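Local coordinates for penicillin-binding protein 1A (Mycobacterium tuberculosis, PDB 5CXW) that builds the mycobacterial cell wall, polymerising glycan strands and, through its penicillin-sensitive transpeptidase domain, the part in this chain, cross-linking their peptides, at residues A62-I67 / K349-G354. Residues are numbered along the deposited sequence; the frame is centred on the assembly and turned at random.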
loop_
_atom_site.group_PDB
_atom_site.type_symbol
_atom_site.label_atom_id
_atom_site.label_comp_id
_atom_site.label_asym_id
_atom_site.label_seq_id
_atom_site.Cartn_x
_atom_site.Cartn_y
_atom_site.Cartn_z
ATOM N N ALA A 62 8.463 12.063 1.661
ATOM C CA ALA A 62 7.541 11.003 2.118
ATOM C C ALA A 62 6.154 11.200 1.541
ATOM O O ALA A 62 5.786 12.312 1.136
ATOM C CB ALA A 62 7.469 10.960 3.652
ATOM N N ALA A 63 5.380 10.135 1.491
ATOM C CA ALA A 63 3.970 10.216 1.180
ATOM C C ALA A 63 3.194 9.241 2.056
ATOM O O ALA A 63 3.699 8.126 2.328
ATOM C CB ALA A 63 3.743 9.908 -0.284
ATOM N N VAL A 64 1.998 9.664 2.503
ATOM C CA VAL A 64 1.143 8.864 3.382
ATOM C C VAL A 64 -0.296 8.971 2.902
ATOM O O VAL A 64 -0.805 10.068 2.665
ATOM C CB VAL A 64 1.160 9.393 4.821
ATOM C CG1 VAL A 64 0.368 8.490 5.753
ATOM C CG2 VAL A 64 2.580 9.539 5.358
ATOM N N VAL A 65 -0.956 7.849 2.713
ATOM C CA VAL A 65 -2.391 7.826 2.419
ATOM C C VAL A 65 -3.083 6.824 3.328
ATOM O O VAL A 65 -2.617 5.682 3.453
ATOM C CB VAL A 65 -2.651 7.447 0.953
ATOM C CG1 VAL A 65 -4.166 7.477 0.671
ATOM C CG2 VAL A 65 -1.936 8.411 0.046
ATOM N N SER A 66 -4.163 7.270 4.007
ATOM C CA SER A 66 -4.940 6.425 4.851
ATOM C C SER A 66 -6.368 6.378 4.314
ATOM O O SER A 66 -6.975 7.481 4.070
ATOM C CB SER A 66 -4.989 6.992 6.265
ATOM O OG SER A 66 -3.686 7.073 6.850
ATOM N N ILE A 67 -6.890 5.165 4.152
ATOM C CA ILE A 67 -8.227 4.934 3.621
ATOM C C ILE A 67 -9.071 4.098 4.585
ATOM O O ILE A 67 -8.578 3.139 5.214
ATOM C CB ILE A 67 -8.102 4.216 2.270
ATOM C CG1 ILE A 67 -7.620 5.260 1.225
ATOM C CG2 ILE A 67 -9.441 3.649 1.795
ATOM C CD1 ILE A 67 -7.228 4.697 -0.092
ATOM N N LYS A 349 3.392 3.627 11.838
ATOM C CA LYS A 349 2.959 3.336 13.212
ATOM C C LYS A 349 2.388 4.590 13.886
ATOM O O LYS A 349 1.343 4.555 14.570
ATOM C CB LYS A 349 4.120 2.759 14.044
ATOM C CG LYS A 349 3.810 2.782 15.566
ATOM C CD LYS A 349 4.789 1.959 16.373
ATOM C CE LYS A 349 4.663 2.316 17.842
ATOM N NZ LYS A 349 3.354 1.865 18.417
ATOM N N ALA A 350 3.110 5.700 13.749
ATOM C CA ALA A 350 2.702 6.953 14.385
ATOM C C ALA A 350 1.412 7.471 13.785
ATOM O O ALA A 350 0.516 7.940 14.522
ATOM C CB ALA A 350 3.789 7.981 14.245
ATOM N N THR A 351 1.276 7.337 12.478
ATOM C CA THR A 351 0.045 7.787 11.819
ATOM C C THR A 351 -1.126 6.924 12.279
ATOM O O THR A 351 -2.221 7.427 12.611
ATOM C CB THR A 351 0.216 7.679 10.299
ATOM O OG1 THR A 351 1.277 8.572 9.850
ATOM C CG2 THR A 351 -1.112 8.097 9.590
ATOM N N MET A 352 -0.902 5.601 12.282
ATOM C CA MET A 352 -1.979 4.663 12.669
ATOM C C MET A 352 -2.402 4.871 14.134
ATOM O O MET A 352 -3.588 5.016 14.427
ATOM C CB MET A 352 -1.593 3.219 12.406
ATOM C CG MET A 352 -1.572 2.889 10.900
ATOM S SD MET A 352 -3.211 2.754 10.177
ATOM C CE MET A 352 -3.682 1.066 10.591
ATOM N N ASP A 353 -1.416 4.924 15.012
ATOM C CA ASP A 353 -1.653 5.095 16.460
ATOM C C ASP A 353 -2.442 6.405 16.692
ATOM O O ASP A 353 -3.447 6.447 17.416
ATOM C CB ASP A 353 -0.322 5.141 17.233
ATOM C CG ASP A 353 0.332 3.765 17.416
ATOM O OD1 ASP A 353 -0.387 2.732 17.295
ATOM O OD2 ASP A 353 1.521 3.746 17.798
ATOM N N GLY A 354 -1.979 7.485 16.065
ATOM C CA GLY A 354 -2.662 8.753 16.175
ATOM C C GLY A 354 -4.075 8.788 15.616
ATOM O O GLY A 354 -4.978 9.394 16.216
#
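In T351 the methyl CG2 lies anti to the backbone N while OG1 sits beside that nitrogen (chi1 -63°), and in V64 CG1 is likewise anti to its own N (chi1 -175°); these two rotations set methyl against methyl, T351 CG2 and V64 CG1 standing 4.1 Å apart. The two branches run past one another in antiparallel fashion. The same threonine methyl also touches S66, with CG2 3.9 Å from S66 OG, and so bridges two alternate residues of strand 60-67 that face helix 343-356. V65, between them, points away and packs on helix 211-222, on the other side of the sheet.

Threonine suits the buried helix position because its hydroxyl is returned to the helix itself, OG1 hydrogen-bonding to the carbonyl of I347, while the methyl makes the closer approach to the strand. Serine is small enough to fit between strand and helix, and its OG is satisfied within the sheet by the hydroxyl of T317 on the neighbouring strand 315-323. Valine, beta-branched, favours the extended backbone and offers a compact apolar surface, which V49 of helix 39-53 also covers. A45 and A48 of that helix pack against T351.

Helix 343-356 thus lies against the central antiparallel sheet of the transpeptidase domain, away from the penicillin site. The contact rests on van der Waals packing: one methyl pair, and one methyl against a hydroxyl oxygen already bonded to T317.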